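Local coordinates for putative uncharacterized protein (PDB 5TPU) that is a cupin-clan protein of the WxcM-like family, of unassigned function, and holds thymidine-5'-diphosphate in a pocket to which both subunits contribute, at residues A124-N128 and Y129-L133; N105-Y108 and G109-L112. The protein carries 3 engineered substitutions. All coordinates share one frame; numbering follows the deposited sequence.

Both contacts are local, within a continuous piece of chain in a cupin-type beta fold: a helix start in contact 1, a beta turn in contact 2. Their nearest atoms stay about 11 Å apart. Contact 2, partly buried, brings the chain round from strand 99-104 into strand 111-116 and sets apolar side chains, Phe106, Ala110 and Leu112, against the inside of the fold. Contact 1 lies further along the chain and at the surface, where the loop that follows strand 111-116 starts helix 129-135. Its chemistry is more polar, with a helix start, a bridging water and two side chains on the diphosphate of thymidine-5'-diphosphate. The side chain of Phe106 in contact 2 is about 9 Å from the ligand.

Contact 1: A124-N128 and Y129-L133; sequences AYIRN and YDEFL. Engineered in segment 124-128: Ala124 (natural residue Glu). With TYD (thymidine-5'-diphosphate), chain E.
Asn128 O accepts the amide N-H of Phe132 at 3.1 Å, the first i to i+4 bond of helix 129-135; the donor lies in the carbonyl plane with an N-H...O angle of 155°. Asn128 therefore occupies the N-cap of this short C-terminal helix in the cupin-type fold, and the next bond, Leu133 N to Tyr129 O, continues the turn. Before it, residues 125-127 run as an open loop, with Ile126 joined by backbone hydrogen bonds to Ala56 of strand 55-57. A water ties the loop to the first turn: it accepts from Asn128 N at 2.8 Å and donates to Glu131 OE2 at 2.7 Å. The extended Glu131 side chain, with CG anti to the backbone N (chi1 -172°), carries its carboxylate back to this water, across the Ile126 side chain. The Ile126 methyl CG2 meets the start of the helix, 3.8 Å from Phe132 N and 4.2 Å from Phe132 CB, while Ile126 and Phe132 both also touch Ala56. Tyr129 turns away from the loop; its hydroxyl is hydrogen-bonded to Asn76 and its ring meets Trp100 edge-to-face. The Tyr125 and Arg127 side chains extend away from the helix to the bound thymidine-5'-diphosphate. Arg127 grips the beta phosphate with two nitrogens, NH1 to O3B at 2.9 Å and a weak, bent bond from NH2 to O1B. One face of its guanidinium rests on Tyr125 CB, off toward the rim. Arg39 and Arg52, with Arg21 of the second subunit, also bond the ligand, so the diphosphate charge is probably well balanced. The Tyr125 hydroxyl gives a very short bond, OH to O2A of the alpha phosphate at 2.5 Å, with O2A near the plane of the phenol ring at its edge.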
ATOM      1  N   ALA A 124       9.075  18.997  -6.664  1.00 30.74           N
ATOM      2  CA  ALA A 124       9.181  18.080  -7.770  1.00 26.08           C
ATOM      3  C   ALA A 124       7.934  17.997  -8.635  1.00 25.05           C
ATOM      4  O   ALA A 124       7.964  17.373  -9.684  1.00 27.52           O
ATOM      5  CB  ALA A 124       9.553  16.716  -7.238  1.00 27.99           C
ATOM      6  N   TYR A 125       6.829  18.640  -8.279  1.00 24.81           N
ATOM      7  CA  TYR A 125       5.683  18.592  -9.178  1.00 22.88           C
ATOM      8  C   TYR A 125       5.880  19.605 -10.279  1.00 24.28           C
ATOM      9  O   TYR A 125       6.071  20.779 -10.025  1.00 24.54           O
ATOM     10  CB  TYR A 125       4.376  18.905  -8.473  1.00 25.09           C
ATOM     11  CG  TYR A 125       3.823  17.851  -7.558  1.00 20.92           C
ATOM     12  CD1 TYR A 125       4.507  17.441  -6.411  1.00 23.87           C
ATOM     13  CD2 TYR A 125       2.552  17.338  -7.782  1.00 23.44           C
ATOM     14  CE1 TYR A 125       3.945  16.511  -5.536  1.00 24.55           C
ATOM     15  CE2 TYR A 125       1.996  16.380  -6.936  1.00 22.41           C
ATOM     16  CZ  TYR A 125       2.688  15.982  -5.812  1.00 22.77           C
ATOM     17  OH  TYR A 125       2.088  15.068  -4.985  1.00 22.13           O
ATOM     18  N   ILE A 126       5.790  19.163 -11.515  1.00 22.36           N
ATOM     19  CA  ILE A 126       5.780  20.077 -12.622  1.00 24.79           C
ATOM     20  C   ILE A 126       4.344  20.229 -13.130  1.00 21.97           C
ATOM     21  O   ILE A 126       3.796  19.357 -13.778  1.00 22.82           O
ATOM     22  CB  ILE A 126       6.647  19.530 -13.790  1.00 27.20           C
ATOM     23  CG1 ILE A 126       8.067  19.206 -13.319  1.00 28.55           C
ATOM     24  CG2 ILE A 126       6.604  20.458 -15.001  1.00 24.46           C
ATOM     25  CD1 ILE A 126       8.732  18.156 -14.184  1.00 31.65           C
ATOM     26  N   ARG A 127       3.801  21.400 -12.899  1.00 22.68           N
ATOM     27  CA  ARG A 127       2.449  21.733 -13.243  1.00 25.38           C
ATOM     28  C   ARG A 127       2.301  22.449 -14.554  1.00 26.35           C
ATOM     29  O   ARG A 127       1.235  22.403 -15.116  1.00 28.71           O
ATOM     30  CB  ARG A 127       1.883  22.576 -12.120  1.00 25.31           C
ATOM     31  CG  ARG A 127       2.091  21.813 -10.830  1.00 28.00           C
ATOM     32  CD  ARG A 127       1.033  22.149  -9.831  1.00 28.79           C
ATOM     33  NE  ARG A 127       1.422  21.624  -8.537  1.00 28.49           N
ATOM     34  CZ  ARG A 127       0.862  20.590  -7.904  1.00 31.34           C
ATOM     35  NH1 ARG A 127      -0.143  19.876  -8.449  1.00 29.38           N
ATOM     36  NH2 ARG A 127       1.360  20.253  -6.706  1.00 29.43           N
ATOM     37  N   ASN A 128       3.337  23.096 -15.075  1.00 35.30           N
ATOM     38  CA  ASN A 128       3.216  23.637 -16.447  1.00 39.53           C
ATOM     39  C   ASN A 128       3.660  22.606 -17.500  1.00 34.27           C
ATOM     40  O   ASN A 128       4.783  22.094 -17.489  1.00 34.81           O
ATOM     41  CB  ASN A 128       3.946  24.978 -16.630  1.00 47.68           C
ATOM     42  CG  ASN A 128       3.768  25.562 -18.040  1.00 57.41           C
ATOM     43  OD1 ASN A 128       2.687  25.486 -18.639  1.00 65.44           O
ATOM     44  ND2 ASN A 128       4.839  26.128 -18.586  1.00 61.25           N
ATOM     45  N   TYR A 129       2.736  22.297 -18.394  1.00 35.57           N
ATOM     46  CA  TYR A 129       2.967  21.322 -19.443  1.00 38.33           C
ATOM     47  C   TYR A 129       4.151  21.714 -20.319  1.00 39.17           C
ATOM     48  O   TYR A 129       4.958  20.864 -20.672  1.00 38.89           O
ATOM     49  CB  TYR A 129       1.692  21.128 -20.279  1.00 38.01           C
ATOM     50  CG  TYR A 129       1.834  19.997 -21.248  1.00 40.70           C
ATOM     51  CD1 TYR A 129       2.211  18.733 -20.798  1.00 35.17           C
ATOM     52  CD2 TYR A 129       1.634  20.185 -22.618  1.00 38.06           C
ATOM     53  CE1 TYR A 129       2.377  17.688 -21.669  1.00 38.70           C
ATOM     54  CE2 TYR A 129       1.806  19.135 -23.506  1.00 40.60           C
ATOM     55  CZ  TYR A 129       2.179  17.889 -23.026  1.00 41.30           C
ATOM     56  OH  TYR A 129       2.364  16.820 -23.867  1.00 39.19           O
ATOM     57  N   ASP A 130       4.293  23.005 -20.615  1.00 40.46           N
ATOM     58  CA  ASP A 130       5.378  23.436 -21.501  1.00 43.51           C
ATOM     59  C   ASP A 130       6.708  23.282 -20.793  1.00 38.71           C
ATOM     60  O   ASP A 130       7.703  22.941 -21.436  1.00 37.67           O
ATOM     61  CB  ASP A 130       5.169  24.854 -22.039  1.00 48.43           C
ATOM     62  CG  ASP A 130       3.733  25.091 -22.446  1.00 59.09           C
ATOM     63  OD1 ASP A 130       3.410  24.826 -23.619  1.00 62.10           O
ATOM     64  OD2 ASP A 130       2.911  25.458 -21.570  1.00 70.64           O
ATOM     65  N   GLU A 131       6.727  23.465 -19.474  1.00 31.19           N
ATOM     66  CA  GLU A 131       7.937  23.209 -18.736  1.00 29.83           C
ATOM     67  C   GLU A 131       8.323  21.740 -18.803  1.00 30.94           C
ATOM     68  O   GLU A 131       9.518  21.393 -18.873  1.00 29.36           O
ATOM     69  CB  GLU A 131       7.795  23.658 -17.288  1.00 31.74           C
ATOM     70  CG  GLU A 131       9.103  23.578 -16.544  1.00 33.39           C
ATOM     71  CD  GLU A 131       8.973  23.847 -15.051  1.00 36.78           C
ATOM     72  OE1 GLU A 131       9.717  23.198 -14.308  1.00 38.27           O
ATOM     73  OE2 GLU A 131       8.168  24.687 -14.599  1.00 33.99           O
ATOM     74  N   PHE A 132       7.303  20.883 -18.755  1.00 29.45           N
ATOM     75  CA  PHE A 132       7.514  19.436 -18.899  1.00 31.14           C
ATOM     76  C   PHE A 132       8.170  19.132 -20.255  1.00 32.05           C
ATOM     77  O   PHE A 132       9.171  18.420 -20.314  1.00 29.21           O
ATOM     78  CB  PHE A 132       6.171  18.685 -18.805  1.00 28.27           C
ATOM     79  CG  PHE A 132       6.261  17.230 -19.105  1.00 23.61           C
ATOM     80  CD1 PHE A 132       7.090  16.412 -18.360  1.00 21.63           C
ATOM     81  CD2 PHE A 132       5.493  16.679 -20.104  1.00 24.96           C
ATOM     82  CE1 PHE A 132       7.142  15.057 -18.610  1.00 23.04           C
ATOM     83  CE2 PHE A 132       5.555  15.317 -20.372  1.00 26.18           C
ATOM     84  CZ  PHE A 132       6.366  14.506 -19.608  1.00 22.47           C
ATOM     85  N   LEU A 133       7.572  19.637 -21.332  1.00 33.13           N
ATOM     86  CA  LEU A 133       8.163  19.467 -22.668  1.00 38.75           C
ATOM     87  C   LEU A 133       9.610  19.953 -22.692  1.00 40.25           C
ATOM     88  O   LEU A 133      10.511  19.191 -23.030  1.00 41.57           O
ATOM     89  CB  LEU A 133       7.358  20.225 -23.721  1.00 36.88           C
ATOM     90  CG  LEU A 133       5.930  19.726 -23.899  1.00 33.79           C
ATOM     91  CD1 LEU A 133       5.291  20.486 -25.042  1.00 35.84           C
ATOM     92  CD2 LEU A 133       5.952  18.229 -24.151  1.00 34.70           C
TER
HETATM   93  PA  TYD E 200      -1.460  15.639  -4.723  1.00 19.88           P
HETATM   94  O1A TYD E 200      -2.867  15.486  -5.227  1.00 20.33           O
HETATM   95  O2A TYD E 200      -0.354  14.713  -5.067  1.00 19.80           O
HETATM   96  O3A TYD E 200      -0.835  17.090  -4.984  1.00 20.97           O
HETATM   97  PB  TYD E 200      -1.646  18.450  -5.320  1.00 24.90           P
HETATM   98  O1B TYD E 200      -0.615  19.485  -4.840  1.00 22.68           O
HETATM   99  O2B TYD E 200      -2.857  18.416  -4.438  1.00 19.37           O
HETATM  100  O3B TYD E 200      -1.935  18.344  -6.783  1.00 28.95           O
HETATM  101  O5' TYD E 200      -1.508  15.354  -3.175  1.00 19.76           O
HETATM  102  C5' TYD E 200      -2.660  15.686  -2.408  1.00 18.23           C
HETATM  103  C4' TYD E 200      -2.222  16.305  -1.109  1.00 17.74           C
HETATM  104  O4' TYD E 200      -1.347  15.462  -0.354  1.00 17.98           O
HETATM  105  C3' TYD E 200      -1.445  17.560  -1.369  1.00 19.79           C
HETATM  106  O3' TYD E 200      -2.025  18.522  -0.468  1.00 21.21           O
HETATM  107  C2' TYD E 200       0.029  17.163  -1.172  1.00 17.82           C
HETATM  108  C1' TYD E 200      -0.101  16.044  -0.171  1.00 17.89           C
HETATM  109  N1  TYD E 200       0.790  14.924  -0.301  1.00 19.47           N
HETATM  110  C2  TYD E 200       1.552  14.535   0.823  1.00 20.01           C
HETATM  111  O2  TYD E 200       1.446  15.168   1.911  1.00 20.44           O
HETATM  112  N3  TYD E 200       2.382  13.485   0.736  1.00 19.48           N
HETATM  113  C4  TYD E 200       2.509  12.751  -0.391  1.00 18.35           C
HETATM  114  O4  TYD E 200       3.284  11.770  -0.410  1.00 15.40           O
HETATM  115  C5  TYD E 200       1.695  13.132  -1.557  1.00 18.25           C
HETATM  116  C5M TYD E 200       1.754  12.395  -2.847  1.00 21.48           C
HETATM  117  C6  TYD E 200       0.838  14.215  -1.452  1.00 19.87           C
HETATM  118  O   HOH W   1       5.819  23.607 -13.802  1.00 30.99           O

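Contact 2: N105-Y108 and G109-L112; sequences NFSY and GAKL
Ala110 N donates to Ser107 O at 2.9 Å, closing the chain on itself within four residues. The bond is bent at the acceptor: the C=O...N angle is 135°, and the donor stands above the carbonyl plane, off the lone-pair directions. On the Ser107 side of this closure the Ala110 methyl is pressed in, CB lying 3.2 Å from Ser107 O and 3.4 Å from Ser107 OG. The hydroxyl reaches that methyl because OG sits between the backbone N and the carbonyl carbon (chi1 64°). Further in, Phe106 presents its ring edge to the end of the turn and the start of the strand: CD2 is 4.4 Å from Ala110 CB, and CE2 is 4.2 Å from Leu112 CD2. Both methyls lie near the ring plane, so the aliphatic groups line up along one rim and neither stacks on a face. Residues 107-110 form a type II beta turn in the connection that carries the chain from strand 99-104 of one sheet into strand 111-116 of the other, in a cupin-type fold. Gly109 takes its third position with positive phi (75°), where a side chain would run into Tyr108 O. The Tyr108 side chain sets off away from residues 109-112, though Tyr108 CB stays 3.4 Å from Gly109 N, and it touches Asp47. Outward from these contacts, neighbouring segments fix the turn. Ser107 OG accepts from Ser70 N, and the two residues are also joined through their backbones; Thr46 OG1 is hydrogen-bonded to Ala110 O and, weakly, to Ser107 O. Met66 of strand 62-68 packs on Phe106, Ala110 and Leu112 alike, while Leu64 adds to the cover on Leu112. On the strand itself, Lys111 NZ bonds Ser68 OG, and its side chain also packs on Ser68 of the second subunit.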
ATOM      1  N   ASN A 105     -12.050  10.421 -13.216  1.00 20.01           N
ATOM      2  CA  ASN A 105     -13.154   9.504 -13.115  1.00 22.52           C
ATOM      3  C   ASN A 105     -12.967   8.449 -12.046  1.00 18.10           C
ATOM      4  O   ASN A 105     -13.238   7.285 -12.324  1.00 18.16           O
ATOM      5  CB  ASN A 105     -13.362   8.793 -14.459  1.00 25.93           C
ATOM      6  CG  ASN A 105     -13.684   9.760 -15.556  1.00 31.26           C
ATOM      7  OD1 ASN A 105     -14.533  10.633 -15.375  1.00 35.60           O
ATOM      8  ND2 ASN A 105     -12.995   9.634 -16.697  1.00 34.18           N
ATOM      9  N   PHE A 106     -12.521   8.832 -10.853  1.00 15.45           N
ATOM     10  CA  PHE A 106     -12.502   7.881  -9.730  1.00 17.42           C
ATOM     11  C   PHE A 106     -13.940   7.474  -9.457  1.00 15.33           C
ATOM     12  O   PHE A 106     -14.797   8.335  -9.365  1.00 17.32           O
ATOM     13  CB  PHE A 106     -11.904   8.475  -8.459  1.00 16.62           C
ATOM     14  CG  PHE A 106     -10.426   8.633  -8.529  1.00 16.74           C
ATOM     15  CD1 PHE A 106      -9.873   9.692  -9.228  1.00 16.72           C
ATOM     16  CD2 PHE A 106      -9.595   7.714  -7.958  1.00 16.41           C
ATOM     17  CE1 PHE A 106      -8.513   9.830  -9.323  1.00 18.32           C
ATOM     18  CE2 PHE A 106      -8.223   7.876  -7.993  1.00 16.06           C
ATOM     19  CZ  PHE A 106      -7.674   8.921  -8.693  1.00 17.08           C
ATOM     20  N   SER A 107     -14.220   6.188  -9.385  1.00 16.18           N
ATOM     21  CA  SER A 107     -15.523   5.804  -8.869  1.00 16.60           C
ATOM     22  C   SER A 107     -15.634   6.300  -7.410  1.00 17.46           C
ATOM     23  O   SER A 107     -14.627   6.532  -6.726  1.00 15.23           O
ATOM     24  CB  SER A 107     -15.719   4.312  -8.983  1.00 16.79           C
ATOM     25  OG  SER A 107     -14.794   3.637  -8.186  1.00 16.08           O
ATOM     26  N   TYR A 108     -16.854   6.578  -6.974  1.00 15.59           N
ATOM     27  CA  TYR A 108     -17.055   7.183  -5.680  1.00 17.14           C
ATOM     28  C   TYR A 108     -16.457   6.337  -4.566  1.00 17.81           C
ATOM     29  O   TYR A 108     -16.765   5.173  -4.466  1.00 17.61           O
ATOM     30  CB  TYR A 108     -18.537   7.277  -5.417  1.00 18.01           C
ATOM     31  CG  TYR A 108     -18.841   8.009  -4.158  1.00 18.99           C
ATOM     32  CD1 TYR A 108     -18.979   9.369  -4.179  1.00 20.49           C
ATOM     33  CD2 TYR A 108     -19.019   7.336  -2.931  1.00 18.78           C
ATOM     34  CE1 TYR A 108     -19.269  10.074  -3.036  1.00 20.86           C
ATOM     35  CE2 TYR A 108     -19.335   8.023  -1.790  1.00 17.65           C
ATOM     36  CZ  TYR A 108     -19.456   9.385  -1.843  1.00 19.64           C
ATOM     37  OH  TYR A 108     -19.756  10.136  -0.735  1.00 24.33           O
ATOM     38  N   GLY A 109     -15.569   6.922  -3.775  1.00 16.97           N
ATOM     39  CA  GLY A 109     -14.944   6.225  -2.700  1.00 16.47           C
ATOM     40  C   GLY A 109     -13.890   5.247  -3.143  1.00 16.28           C
ATOM     41  O   GLY A 109     -13.437   4.469  -2.338  1.00 14.48           O
ATOM     42  N   ALA A 110     -13.429   5.317  -4.380  1.00 15.94           N
ATOM     43  CA  ALA A 110     -12.379   4.413  -4.816  1.00 15.84           C
ATOM     44  C   ALA A 110     -11.092   4.679  -4.066  1.00 14.62           C
ATOM     45  O   ALA A 110     -10.887   5.774  -3.563  1.00 15.26           O
ATOM     46  CB  ALA A 110     -12.125   4.555  -6.303  1.00 17.46           C
ATOM     47  N   LYS A 111     -10.245   3.661  -4.001  1.00 14.47           N
ATOM     48  CA  LYS A 111      -9.022   3.709  -3.235  1.00 17.66           C
ATOM     49  C   LYS A 111      -7.829   3.323  -4.056  1.00 14.79           C
ATOM     50  O   LYS A 111      -7.777   2.250  -4.623  1.00 17.82           O
ATOM     51  CB  LYS A 111      -9.095   2.814  -1.997  1.00 19.17           C
ATOM     52  CG  LYS A 111     -10.280   3.149  -1.099  1.00 25.47           C
ATOM     53  CD  LYS A 111     -10.251   2.375   0.233  1.00 32.44           C
ATOM     54  CE  LYS A 111     -11.615   2.330   0.944  1.00 34.84           C
ATOM     55  NZ  LYS A 111     -12.689   1.871   0.001  1.00 40.04           N
ATOM     56  N   LEU A 112      -6.842   4.190  -4.054  1.00 13.25           N
ATOM     57  CA  LEU A 112      -5.648   4.012  -4.839  1.00 12.30           C
ATOM     58  C   LEU A 112      -4.453   3.903  -3.923  1.00 11.78           C
ATOM     59  O   LEU A 112      -4.228   4.787  -3.140  1.00 13.06           O
ATOM     60  CB  LEU A 112      -5.472   5.225  -5.713  1.00 12.33           C
ATOM     61  CG  LEU A 112      -4.153   5.360  -6.489  1.00 12.28           C
ATOM     62  CD1 LEU A 112      -3.970   4.261  -7.517  1.00 11.90           C
ATOM     63  CD2 LEU A 112      -4.235   6.713  -7.152  1.00 12.23           C
TER